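Local coordinates for DUF7790 domain-containing protein (Leptospira interrogans serogroup Icterohaemorrhagiae serovar copenhageni, PDB 6ULO) that is of unknown function but contains a domain assigned to the NADP-binding Rossmann superfamily and is probably membrane-anchored in its full-length form, at residues H277-K282 with Q301-G306; V251-S256 with S284-W289; E235-I240 with K288-G293; Q61-V66 with S246-V251. One frame throughout, in Å; residues are numbered along the deposited sequence.

Contact 1: H277-K282 with Q301-G306; sequences HYCVQK and QVMVEG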
loop_
_atom_site.group_PDB
_atom_site.type_symbol
_atom_site.label_atom_id
_atom_site.label_comp_id
_atom_site.label_asym_id
_atom_site.label_seq_id
_atom_site.Cartn_x
_atom_site.Cartn_y
_atom_site.Cartn_z
ATOM N N HIS A 277 -0.840 10.878 -12.734
ATOM C CA HIS A 277 -0.151 10.032 -13.693
ATOM C C HIS A 277 0.516 8.903 -12.911
ATOM O O HIS A 277 1.029 9.131 -11.807
ATOM C CB HIS A 277 0.890 10.882 -14.442
ATOM C CG HIS A 277 1.581 10.166 -15.557
ATOM N ND1 HIS A 277 1.176 10.285 -16.874
ATOM C CD2 HIS A 277 2.682 9.379 -15.570
ATOM C CE1 HIS A 277 1.986 9.572 -17.641
ATOM N NE2 HIS A 277 2.915 9.018 -16.875
ATOM N N TYR A 278 0.471 7.686 -13.454
ATOM C CA TYR A 278 0.936 6.489 -12.753
ATOM C C TYR A 278 2.320 6.128 -13.268
ATOM O O TYR A 278 2.654 6.401 -14.430
ATOM C CB TYR A 278 -0.077 5.337 -12.987
ATOM C CG TYR A 278 -1.391 5.678 -12.340
ATOM C CD1 TYR A 278 -1.740 5.145 -11.098
ATOM C CD2 TYR A 278 -2.284 6.583 -12.940
ATOM C CE1 TYR A 278 -2.924 5.522 -10.479
ATOM C CE2 TYR A 278 -3.458 6.972 -12.322
ATOM C CZ TYR A 278 -3.773 6.426 -11.092
ATOM O OH TYR A 278 -4.923 6.812 -10.460
ATOM N N CYS A 279 3.114 5.461 -12.444
ATOM C CA CYS A 279 4.468 5.128 -12.851
ATOM C C CYS A 279 4.911 3.837 -12.168
ATOM O O CYS A 279 4.736 3.664 -10.949
ATOM C CB CYS A 279 5.400 6.280 -12.490
ATOM S SG CYS A 279 7.135 6.027 -12.898
ATOM N N VAL A 280 5.496 2.935 -12.952
ATOM C CA VAL A 280 6.172 1.756 -12.408
ATOM C C VAL A 280 7.650 1.806 -12.801
ATOM O O VAL A 280 8.038 2.459 -13.776
ATOM C CB VAL A 280 5.515 0.427 -12.840
ATOM C CG1 VAL A 280 4.108 0.403 -12.352
ATOM C CG2 VAL A 280 5.576 0.263 -14.347
ATOM N N GLN A 281 8.472 1.089 -12.039
ATOM C CA GLN A 281 9.918 1.133 -12.220
ATOM C C GLN A 281 10.481 -0.067 -11.489
ATOM O O GLN A 281 10.149 -0.281 -10.322
ATOM C CB GLN A 281 10.479 2.415 -11.593
ATOM C CG GLN A 281 11.990 2.521 -11.576
ATOM C CD GLN A 281 12.482 3.852 -11.029
ATOM O OE1 GLN A 281 11.738 4.574 -10.335
ATOM N NE2 GLN A 281 13.735 4.191 -11.345
ATOM N N LYS A 282 11.343 -0.839 -12.126
ATOM C CA LYS A 282 11.943 -1.944 -11.370
ATOM C C LYS A 282 12.676 -1.409 -10.146
ATOM O O LYS A 282 13.364 -0.385 -10.219
ATOM C CB LYS A 282 12.895 -2.756 -12.259
ATOM C CG LYS A 282 12.172 -3.724 -13.210
ATOM C CD LYS A 282 13.132 -4.558 -14.030
ATOM C CE LYS A 282 12.401 -5.660 -14.788
ATOM N NZ LYS A 282 13.312 -6.457 -15.641
ATOM N N GLN A 301 12.230 14.061 -11.568
ATOM C CA GLN A 301 13.433 14.018 -12.389
ATOM C C GLN A 301 13.754 12.596 -12.845
ATOM O O GLN A 301 14.176 12.379 -13.983
ATOM C CB GLN A 301 14.602 14.632 -11.622
ATOM C CG GLN A 301 15.910 14.572 -12.407
ATOM C CD GLN A 301 17.079 15.209 -11.679
ATOM O OE1 GLN A 301 16.945 15.711 -10.562
ATOM N NE2 GLN A 301 18.243 15.181 -12.313
ATOM N N VAL A 302 13.564 11.606 -11.967
ATOM C CA VAL A 302 13.703 10.205 -12.369
ATOM C C VAL A 302 12.829 9.900 -13.584
ATOM O O VAL A 302 13.254 9.232 -14.538
ATOM C CB VAL A 302 13.366 9.295 -11.169
ATOM C CG1 VAL A 302 13.302 7.818 -11.584
ATOM C CG2 VAL A 302 14.392 9.501 -10.048
ATOM N N MET A 303 11.589 10.377 -13.553
ATOM C CA MET A 303 10.659 10.117 -14.655
ATOM C C MET A 303 10.999 10.939 -15.908
ATOM O O MET A 303 10.902 10.416 -17.016
ATOM C CB MET A 303 9.231 10.387 -14.194
ATOM C CG MET A 303 8.782 9.378 -13.148
ATOM S SD MET A 303 7.148 9.730 -12.475
ATOM C CE MET A 303 6.160 9.637 -13.982
ATOM N N VAL A 304 11.393 12.211 -15.750
ATOM C CA VAL A 304 11.771 13.040 -16.899
ATOM C C VAL A 304 12.920 12.396 -17.654
ATOM O O VAL A 304 12.910 12.318 -18.887
ATOM C CB VAL A 304 12.134 14.462 -16.437
ATOM C CG1 VAL A 304 12.854 15.233 -17.570
ATOM C CG2 VAL A 304 10.886 15.218 -16.009
ATOM N N GLU A 305 13.939 11.933 -16.921
ATOM C CA GLU A 305 15.165 11.416 -17.516
ATOM C C GLU A 305 15.089 9.936 -17.841
ATOM O O GLU A 305 15.819 9.465 -18.720
ATOM C CB GLU A 305 16.336 11.632 -16.556
ATOM C CG GLU A 305 16.645 13.097 -16.319
ATOM C CD GLU A 305 17.907 13.315 -15.513
ATOM O OE1 GLU A 305 18.639 12.340 -15.232
ATOM O OE2 GLU A 305 18.151 14.480 -15.146
ATOM N N GLY A 306 14.240 9.189 -17.149
ATOM C CA GLY A 306 14.278 7.753 -17.300
ATOM C C GLY A 306 13.003 7.104 -17.793
ATOM O O GLY A 306 12.986 5.894 -18.030
#

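Contact 2: V251-S256 with S284-W289; sequences VVRTIS and SNFQKW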
loop_
_atom_site.group_PDB
_atom_site.type_symbol
_atom_site.label_atom_id
_atom_site.label_comp_id
_atom_site.label_asym_id
_atom_site.label_seq_id
_atom_site.Cartn_x
_atom_site.Cartn_y
_atom_site.Cartn_z
ATOM N N VAL A 251 8.625 -0.745 -8.131
ATOM C CA VAL A 251 8.072 0.442 -7.486
ATOM C C VAL A 251 6.775 0.812 -8.181
ATOM O O VAL A 251 6.717 0.813 -9.418
ATOM C CB VAL A 251 9.050 1.627 -7.619
ATOM C CG1 VAL A 251 8.432 2.914 -7.081
ATOM C CG2 VAL A 251 10.411 1.343 -6.969
ATOM N N VAL A 252 5.763 1.192 -7.413
ATOM C CA VAL A 252 4.562 1.828 -7.918
ATOM C C VAL A 252 4.452 3.208 -7.281
ATOM O O VAL A 252 4.533 3.345 -6.056
ATOM C CB VAL A 252 3.321 0.988 -7.579
ATOM C CG1 VAL A 252 2.031 1.734 -8.025
ATOM C CG2 VAL A 252 3.431 -0.410 -8.162
ATOM N N ARG A 253 4.227 4.241 -8.103
ATOM C CA ARG A 253 4.066 5.599 -7.592
ATOM C C ARG A 253 3.085 6.338 -8.496
ATOM O O ARG A 253 2.741 5.886 -9.600
ATOM C CB ARG A 253 5.409 6.371 -7.560
ATOM C CG ARG A 253 5.992 6.619 -8.944
ATOM C CD ARG A 253 7.156 7.573 -8.942
ATOM N NE ARG A 253 8.314 7.078 -8.198
ATOM C CZ ARG A 253 9.306 6.351 -8.706
ATOM N NH1 ARG A 253 9.285 5.955 -9.971
ATOM N NH2 ARG A 253 10.343 6.003 -7.927
ATOM N N THR A 254 2.672 7.500 -8.018
ATOM C CA THR A 254 1.947 8.454 -8.848
ATOM C C THR A 254 2.621 9.814 -8.732
ATOM O O THR A 254 3.369 10.093 -7.782
ATOM C CB THR A 254 0.493 8.589 -8.374
ATOM O OG1 THR A 254 0.459 8.846 -6.962
ATOM C CG2 THR A 254 -0.273 7.340 -8.680
ATOM N N ILE A 255 2.361 10.661 -9.735
ATOM C CA ILE A 255 2.765 12.061 -9.704
ATOM C C ILE A 255 1.595 12.929 -10.146
ATOM O O ILE A 255 0.599 12.459 -10.699
ATOM C CB ILE A 255 4.017 12.386 -10.548
ATOM C CG1 ILE A 255 3.773 12.084 -12.035
ATOM C CG2 ILE A 255 5.295 11.740 -9.910
ATOM C CD1 ILE A 255 4.803 12.803 -12.944
ATOM N N SER A 256 1.748 14.231 -9.896
ATOM C CA SER A 256 0.668 15.161 -10.208
ATOM C C SER A 256 1.173 16.479 -10.770
ATOM O O SER A 256 0.411 17.446 -10.797
ATOM C CB SER A 256 -0.198 15.389 -8.955
ATOM O OG SER A 256 0.558 15.959 -7.893
ATOM N N SER A 284 15.271 -2.595 -8.766
ATOM C CA SER A 284 16.705 -2.579 -9.073
ATOM C C SER A 284 17.091 -1.323 -9.852
ATOM O O SER A 284 18.161 -0.740 -9.616
ATOM C CB SER A 284 17.082 -3.815 -9.882
ATOM O OG SER A 284 16.390 -3.810 -11.117
ATOM N N ASN A 285 16.247 -0.910 -10.802
ATOM C CA ASN A 285 16.490 0.324 -11.548
ATOM C C ASN A 285 16.431 1.529 -10.615
ATOM O O ASN A 285 17.314 2.397 -10.640
ATOM C CB ASN A 285 15.461 0.427 -12.686
ATOM C CG ASN A 285 15.621 1.700 -13.526
ATOM O OD1 ASN A 285 15.285 2.786 -13.071
ATOM N ND2 ASN A 285 16.118 1.560 -14.762
ATOM N N PHE A 286 15.442 1.560 -9.734
ATOM C CA PHE A 286 15.328 2.658 -8.782
ATOM C C PHE A 286 16.558 2.738 -7.887
ATOM O O PHE A 286 17.022 3.829 -7.581
ATOM C CB PHE A 286 14.050 2.459 -7.967
ATOM C CG PHE A 286 13.689 3.600 -7.050
ATOM C CD1 PHE A 286 13.774 4.928 -7.481
ATOM C CD2 PHE A 286 13.195 3.339 -5.769
ATOM C CE1 PHE A 286 13.379 5.970 -6.651
ATOM C CE2 PHE A 286 12.786 4.383 -4.933
ATOM C CZ PHE A 286 12.867 5.703 -5.378
ATOM N N GLN A 287 17.102 1.592 -7.474
ATOM C CA GLN A 287 18.314 1.580 -6.655
ATOM C C GLN A 287 19.497 2.217 -7.382
ATOM O O GLN A 287 20.298 2.914 -6.757
ATOM C CB GLN A 287 18.641 0.150 -6.226
ATOM C CG GLN A 287 17.627 -0.393 -5.208
ATOM C CD GLN A 287 17.801 -1.892 -4.984
ATOM O OE1 GLN A 287 18.287 -2.582 -5.866
ATOM N NE2 GLN A 287 17.422 -2.388 -3.810
ATOM N N LYS A 288 19.581 2.045 -8.710
ATOM C CA LYS A 288 20.590 2.763 -9.489
ATOM C C LYS A 288 20.388 4.272 -9.405
ATOM O O LYS A 288 21.342 5.033 -9.194
ATOM C CB LYS A 288 20.576 2.326 -10.955
ATOM C CG LYS A 288 20.855 0.868 -11.237
ATOM C CD LYS A 288 20.707 0.589 -12.749
ATOM C CE LYS A 288 21.156 -0.803 -13.123
ATOM N NZ LYS A 288 22.624 -1.023 -12.891
ATOM N N TRP A 289 19.152 4.742 -9.616
ATOM C CA TRP A 289 18.911 6.181 -9.527
ATOM C C TRP A 289 19.280 6.717 -8.153
ATOM O O TRP A 289 19.917 7.766 -8.036
ATOM C CB TRP A 289 17.445 6.498 -9.867
ATOM C CG TRP A 289 17.183 6.357 -11.328
ATOM C CD1 TRP A 289 16.731 5.236 -11.991
ATOM C CD2 TRP A 289 17.317 7.380 -12.317
ATOM N NE1 TRP A 289 16.614 5.508 -13.345
ATOM C CE2 TRP A 289 16.958 6.814 -13.558
ATOM C CE3 TRP A 289 17.722 8.721 -12.275
ATOM C CZ2 TRP A 289 17.004 7.536 -14.736
ATOM C CZ3 TRP A 289 17.755 9.433 -13.455
ATOM C CH2 TRP A 289 17.395 8.842 -14.657
#

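Contact 3: E235-I240 with K288-G293; sequences EFKNSI and KWLSSG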
loop_
_atom_site.group_PDB
_atom_site.type_symbol
_atom_site.label_atom_id
_atom_site.label_comp_id
_atom_site.label_asym_id
_atom_site.label_seq_id
_atom_site.Cartn_x
_atom_site.Cartn_y
_atom_site.Cartn_z
ATOM N N GLU A 235 18.835 8.577 4.369
ATOM C CA GLU A 235 18.243 7.424 5.043
ATOM C C GLU A 235 17.322 6.646 4.113
ATOM O O GLU A 235 17.278 5.418 4.169
ATOM C CB GLU A 235 17.514 7.830 6.319
ATOM C CG GLU A 235 18.427 8.157 7.526
ATOM C CD GLU A 235 19.322 6.980 8.073
ATOM O OE1 GLU A 235 19.052 5.764 7.857
ATOM O OE2 GLU A 235 20.324 7.280 8.768
ATOM N N PHE A 236 16.607 7.340 3.225
ATOM C CA PHE A 236 15.742 6.671 2.264
ATOM C C PHE A 236 16.570 5.935 1.223
ATOM O O PHE A 236 16.262 4.791 0.858
ATOM C CB PHE A 236 14.838 7.712 1.606
ATOM C CG PHE A 236 13.938 7.161 0.538
ATOM C CD1 PHE A 236 12.674 6.698 0.848
ATOM C CD2 PHE A 236 14.310 7.183 -0.798
ATOM C CE1 PHE A 236 11.820 6.215 -0.156
ATOM C CE2 PHE A 236 13.474 6.707 -1.795
ATOM C CZ PHE A 236 12.226 6.208 -1.482
ATOM N N LYS A 237 17.669 6.549 0.768
ATOM C CA LYS A 237 18.532 5.840 -0.156
ATOM C C LYS A 237 19.038 4.545 0.473
ATOM O O LYS A 237 18.995 3.480 -0.150
ATOM C CB LYS A 237 19.713 6.730 -0.533
ATOM C CG LYS A 237 19.343 7.970 -1.332
ATOM C CD LYS A 237 20.569 8.879 -1.522
ATOM C CE LYS A 237 20.243 10.013 -2.439
ATOM N NZ LYS A 237 21.443 10.853 -2.651
ATOM N N ASN A 238 19.532 4.621 1.712
ATOM C CA ASN A 238 20.050 3.427 2.370
ATOM C C ASN A 238 18.974 2.369 2.540
ATOM O O ASN A 238 19.230 1.177 2.324
ATOM C CB ASN A 238 20.608 3.780 3.748
ATOM C CG ASN A 238 21.889 4.527 3.679
ATOM O OD1 ASN A 238 22.523 4.642 2.625
ATOM N ND2 ASN A 238 22.286 5.059 4.812
ATOM N N SER A 239 17.765 2.775 2.939
ATOM C CA SER A 239 16.754 1.753 3.183
ATOM C C SER A 239 16.308 1.087 1.881
ATOM O O SER A 239 16.112 -0.130 1.862
ATOM C CB SER A 239 15.575 2.286 4.004
ATOM O OG SER A 239 14.933 3.324 3.309
ATOM N N ILE A 240 16.173 1.840 0.778
ATOM C CA ILE A 240 15.787 1.204 -0.479
ATOM C C ILE A 240 16.904 0.304 -1.000
ATOM O O ILE A 240 16.643 -0.806 -1.480
ATOM C CB ILE A 240 15.308 2.232 -1.517
ATOM C CG1 ILE A 240 14.128 3.041 -0.953
ATOM C CG2 ILE A 240 14.952 1.526 -2.832
ATOM C CD1 ILE A 240 12.908 2.250 -0.669
ATOM N N LYS A 288 19.581 2.045 -8.710
ATOM C CA LYS A 288 20.590 2.763 -9.489
ATOM C C LYS A 288 20.388 4.272 -9.405
ATOM O O LYS A 288 21.342 5.033 -9.194
ATOM C CB LYS A 288 20.576 2.326 -10.955
ATOM C CG LYS A 288 20.855 0.868 -11.237
ATOM C CD LYS A 288 20.707 0.589 -12.749
ATOM C CE LYS A 288 21.156 -0.803 -13.123
ATOM N NZ LYS A 288 22.624 -1.023 -12.891
ATOM N N TRP A 289 19.152 4.742 -9.616
ATOM C CA TRP A 289 18.911 6.181 -9.527
ATOM C C TRP A 289 19.280 6.717 -8.153
ATOM O O TRP A 289 19.917 7.766 -8.036
ATOM C CB TRP A 289 17.445 6.498 -9.867
ATOM C CG TRP A 289 17.183 6.357 -11.328
ATOM C CD1 TRP A 289 16.731 5.236 -11.991
ATOM C CD2 TRP A 289 17.317 7.380 -12.317
ATOM N NE1 TRP A 289 16.614 5.508 -13.345
ATOM C CE2 TRP A 289 16.958 6.814 -13.558
ATOM C CE3 TRP A 289 17.722 8.721 -12.275
ATOM C CZ2 TRP A 289 17.004 7.536 -14.736
ATOM C CZ3 TRP A 289 17.755 9.433 -13.455
ATOM C CH2 TRP A 289 17.395 8.842 -14.657
ATOM N N LEU A 290 18.908 5.995 -7.100
ATOM C CA LEU A 290 19.175 6.469 -5.741
ATOM C C LEU A 290 20.661 6.473 -5.413
ATOM O O LEU A 290 21.081 7.240 -4.543
ATOM C CB LEU A 290 18.404 5.610 -4.747
ATOM C CG LEU A 290 16.874 5.717 -4.806
ATOM C CD1 LEU A 290 16.323 4.748 -3.791
ATOM C CD2 LEU A 290 16.466 7.148 -4.523
ATOM N N SER A 291 21.449 5.614 -6.049
ATOM C CA SER A 291 22.877 5.536 -5.768
ATOM C C SER A 291 23.686 6.549 -6.562
ATOM O O SER A 291 24.865 6.721 -6.275
ATOM C CB SER A 291 23.407 4.130 -6.092
ATOM O OG SER A 291 23.382 3.869 -7.483
ATOM N N SER A 292 23.078 7.208 -7.559
ATOM C CA SER A 292 23.786 8.034 -8.531
ATOM C C SER A 292 24.340 9.339 -7.964
ATOM O O SER A 292 25.247 9.911 -8.571
ATOM C CB SER A 292 22.838 8.361 -9.697
ATOM O OG SER A 292 21.817 9.303 -9.325
ATOM N N GLY A 293 23.829 9.826 -6.832
ATOM C CA GLY A 293 24.312 11.083 -6.295
ATOM C C GLY A 293 23.859 12.321 -7.034
ATOM O O GLY A 293 24.459 13.383 -6.856
HETATM O O HOH W 1 23.089 9.102 -4.064
#

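Contact 4: Q61-V66 with S246-V251; sequences QNLGNV and SESSLV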
loop_
_atom_site.group_PDB
_atom_site.type_symbol
_atom_site.label_atom_id
_atom_site.label_comp_id
_atom_site.label_asym_id
_atom_site.label_seq_id
_atom_site.Cartn_x
_atom_site.Cartn_y
_atom_site.Cartn_z
ATOM N N GLN A 61 0.490 -7.816 -12.026
ATOM C CA GLN A 61 -0.173 -9.101 -11.853
ATOM C C GLN A 61 0.848 -10.219 -11.662
ATOM O O GLN A 61 1.849 -10.321 -12.387
ATOM C CB GLN A 61 -1.105 -9.409 -13.022
ATOM C CG GLN A 61 -0.435 -9.487 -14.374
ATOM C CD GLN A 61 -1.453 -9.660 -15.471
ATOM O OE1 GLN A 61 -2.624 -9.915 -15.192
ATOM N NE2 GLN A 61 -1.026 -9.508 -16.725
ATOM N N ASN A 62 0.619 -11.033 -10.624
ATOM C CA ASN A 62 1.418 -12.226 -10.350
ATOM C C ASN A 62 2.874 -11.951 -9.998
ATOM O O ASN A 62 3.666 -12.883 -9.977
ATOM C CB ASN A 62 1.329 -13.237 -11.490
ATOM C CG ASN A 62 -0.077 -13.670 -11.730
ATOM O OD1 ASN A 62 -0.822 -13.914 -10.788
ATOM N ND2 ASN A 62 -0.465 -13.750 -12.996
ATOM N N LEU A 63 3.265 -10.716 -9.659
ATOM C CA LEU A 63 4.659 -10.493 -9.245
ATOM C C LEU A 63 5.030 -11.244 -7.971
ATOM O O LEU A 63 6.204 -11.589 -7.785
ATOM C CB LEU A 63 4.927 -9.003 -9.053
ATOM C CG LEU A 63 5.069 -8.194 -10.318
ATOM C CD1 LEU A 63 5.335 -6.755 -9.932
ATOM C CD2 LEU A 63 6.174 -8.725 -11.199
ATOM N N GLY A 64 4.064 -11.480 -7.079
ATOM C CA GLY A 64 4.279 -12.266 -5.877
ATOM C C GLY A 64 5.298 -11.595 -4.961
ATOM O O GLY A 64 5.475 -10.367 -4.952
ATOM N N ASN A 65 5.979 -12.426 -4.171
ATOM C CA ASN A 65 6.938 -11.944 -3.183
ATOM C C ASN A 65 6.277 -11.025 -2.164
ATOM O O ASN A 65 5.048 -11.070 -2.011
ATOM C CB ASN A 65 8.156 -11.316 -3.864
ATOM C CG ASN A 65 8.981 -12.366 -4.603
ATOM O OD1 ASN A 65 9.430 -13.337 -4.010
ATOM N ND2 ASN A 65 9.148 -12.194 -5.887
ATOM N N VAL A 66 7.052 -10.232 -1.428
ATOM C CA VAL A 66 6.484 -9.426 -0.346
ATOM C C VAL A 66 5.994 -8.087 -0.890
ATOM O O VAL A 66 6.582 -7.508 -1.814
ATOM C CB VAL A 66 7.502 -9.280 0.812
ATOM C CG1 VAL A 66 6.973 -8.375 1.924
ATOM C CG2 VAL A 66 7.845 -10.667 1.351
ATOM N N SER A 246 13.485 -9.041 -6.143
ATOM C CA SER A 246 13.479 -9.932 -7.291
ATOM C C SER A 246 13.801 -9.134 -8.555
ATOM O O SER A 246 13.678 -7.908 -8.584
ATOM C CB SER A 246 12.102 -10.608 -7.433
ATOM O OG SER A 246 11.031 -9.685 -7.670
ATOM N N GLU A 247 14.210 -9.850 -9.611
ATOM C CA GLU A 247 14.467 -9.204 -10.895
ATOM C C GLU A 247 13.246 -8.432 -11.386
ATOM O O GLU A 247 13.374 -7.364 -12.005
ATOM C CB GLU A 247 14.874 -10.259 -11.936
ATOM C CG GLU A 247 15.318 -9.688 -13.276
ATOM C CD GLU A 247 14.171 -9.310 -14.222
ATOM O OE1 GLU A 247 13.054 -9.873 -14.099
ATOM O OE2 GLU A 247 14.396 -8.440 -15.103
ATOM N N SER A 248 12.054 -8.951 -11.126
ATOM C CA SER A 248 10.826 -8.363 -11.653
ATOM C C SER A 248 10.184 -7.372 -10.692
ATOM O O SER A 248 9.208 -6.728 -11.054
ATOM C CB SER A 248 9.820 -9.466 -11.964
ATOM O OG SER A 248 9.493 -10.153 -10.769
ATOM N N SER A 249 10.746 -7.188 -9.506
ATOM C CA SER A 249 10.137 -6.359 -8.465
ATOM C C SER A 249 9.941 -4.931 -8.957
ATOM O O SER A 249 10.822 -4.378 -9.627
ATOM C CB SER A 249 11.064 -6.319 -7.243
ATOM O OG SER A 249 11.353 -7.621 -6.757
ATOM N N LEU A 250 8.805 -4.307 -8.584
ATOM C CA LEU A 250 8.448 -2.962 -9.048
ATOM C C LEU A 250 8.198 -1.986 -7.907
ATOM O O LEU A 250 7.627 -2.348 -6.864
ATOM C CB LEU A 250 7.139 -2.983 -9.877
ATOM C CG LEU A 250 7.207 -3.673 -11.218
ATOM C CD1 LEU A 250 5.849 -3.579 -11.914
ATOM C CD2 LEU A 250 8.307 -3.051 -12.083
ATOM N N VAL A 251 8.625 -0.745 -8.131
ATOM C CA VAL A 251 8.072 0.442 -7.486
ATOM C C VAL A 251 6.775 0.812 -8.181
ATOM O O VAL A 251 6.717 0.813 -9.418
ATOM C CB VAL A 251 9.050 1.627 -7.619
ATOM C CG1 VAL A 251 8.432 2.914 -7.081
ATOM C CG2 VAL A 251 10.411 1.343 -6.969
HETATM O O HOH W 2 8.543 -10.016 -7.979
#

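Contact 1: H277-K282 with Q301-G306
C279 and M303 meet through their sulfurs, with C279 SG 3.7 Å from M303 SD. C279 carries SG anti to its own N (chi1 179°), which extends the thiol from the strand to the helix. The thioether of M303 lies against it, and its last torsion is bent (chi3 60°). This bend brings the methyl CE onto C279 CB, 3.8 Å away. CE also touches H277 CD2 at 3.8 Å, and it comes at the imidazole obliquely. The H277 and M303 side chains run past each other in opposite directions.

The second contact sets a methyl against an amide. Q281 reaches out with an extended chain and crosses V302 at about a right angle. One methyl, V302 CG1, lies 3.7 Å from Q281 NE2 and 3.8 Å from Q281 OE1. No hydrogen bond joins the two segments.

The polar groups are bound elsewhere. Q281 NE2 bonds to N285, and its OE1 is held by strand 249-255. H277 bonds to P263 O through ND1 and to T316 through NE2. These bonds hold both groups, while H277 CD2 and the flat end of the Q281 amide pack on the helix side chains.

The contact joins strand 277-282 of the central sheet to helix 299-306. The strand lies between strands 249-255 and 315-318. I255 and F262 also touch M303, and W289 of helix 283-291 packs on V302.

Contact 2: V251-S256 with S284-W289
R253 points an edge of its guanidinium at one face of the F286 ring, making a cation-pi contact. It ties strand 249-255 to helix 283-291 in a Rossmann-like alpha/beta fold. R253 CZ is 5.0 Å from the ring centroid and 25° off the ring normal. The planes are 67° apart, so this is not a stack of flat groups. NH2 does the touching, displaced toward the rim of the ring, and F286 CD1 lies in the guanidinium plane at its edge. One face of the guanidinium is covered by V251 CG1, offset toward the rim.

V251 makes the apolar part of the contact. Its other methyl, CG2, lies 3.6 Å from F286 CD2 and meets the ring obliquely. The two side chains cross at about a right angle. The ring therefore meets an aliphatic group and a cation from the same strand.

R253 is bent at chi3 (64°), which turns its tip toward the helix. Its charge has a second partner: NE forms a salt bridge with E227. NH1 bonds to Q281 OE1 on the adjacent strand. These bonds hold the guanidinium in a buried site and fix its rotation. The closest approach of this contact is R253 NH2 to F286 CE1, at 3.3 Å.

Contact 3: E235-I240 with K288-G293
K237 lies along the C-terminal part of helix 283-291, and its chain runs past the carbonyl of L290. With CG anti to the carbonyl carbon (chi1 -66°) and the rest extended, the methylenes pass the oxygen in turn. From CB the chain leads to CG, which is 4.3 Å from L290 CB. CD comes next and is the closest to the carbonyl, 3.5 Å from L290 O. CE stays at a similar distance. The tip then passes the oxygen, and NZ binds a water at 2.8 Å. That water donates to L290 O, also at 2.8 Å, and accepts a weak bond from G293 N.

L290 fills the apolar side of the contact. Its CD1 sits 3.5 Å from I240 CB, and the two side chains cross at a slant. The same methyl comes to 4.0 Å from F236 CE2, obliquely to the ring. I240 CG1 covers one face of that ring.

The contact packs helix 234-241 on helix 283-291 and has no direct hydrogen bond. L290, I240 and F236 supply the apolar packing, and a water links the partly exposed lysine to the carbonyl. The lysine charge near the carbonyls of the last part of this helix would probably be favoured by the helix dipole.

Contact 4: Q61-V66 with S246-V251
L63 and L250 meet at about a right angle, methyl against methyl, with L63 CD1 3.8 Å from L250 CD1. L63 CB points to the other segment. L250 starts off to one side, but its CD1 swings in to meet L63. The second methyl of L63 faces the turn instead. CD2 is 3.6 Å from S248 O and 3.6 Å from S248 OG, so one leucine covers both strand and turn.

N65 approaches S246 with its amide nitrogen. ND2 lies 3.6 Å from S246 OG, and no direct hydrogen bond joins them. A water bridges the two segments instead. It donates to L63 O at 2.8 Å and accepts from N65 ND2 at 3.1 Å. It also bonds to S248 OG at 3.0 Å. S246 OG is close to it too, but that distance is suspiciously short and the bond doubtful. Three groups therefore hold this water firmly, two from segment 61-66 and one from segment 246-251. S248 places OG between the backbone N and the carbonyl carbon (chi1 62°), which directs the hydroxyl at the water.

Residues S246 to S249 form a type I beta turn, closed by S249 N to S246 O. Segment 61-66 is the loop that leads into strand 66-69.

The contact lies at the surface, at the N-terminal ends of strands 66-69 and 249-255. Strand 218-222 runs between those two, and its I220 touches L63. On the other flank, V280 and K282 of strand 277-282 pack on L250.

Overall arrangement
Contacts 1, 2 and 4 reach a mixed sheet with the strand order of a Rossmann-like fold. Contact 3 packs helix on helix beside it. Strand 249-255 serves contacts 2 and 4. Its antiparallel neighbour, 277-282, serves contact 1 and leads directly into helix 283-291, used by contacts 2 and 3. Contacts 1 and 2 are close, with centres about 6 Å apart, and are linked by Q281. Contacts 2 and 3 lie about 11 Å apart between centres. Contact 4 has its centre about 13 Å from that of contact 2, with which it shares V251, and about 19 Å from that of contact 3. It closes before contacts 1 and 2 open. Contact 1 crosses contacts 2 and 3 along the chain, while 2 and 3 end on the same helix.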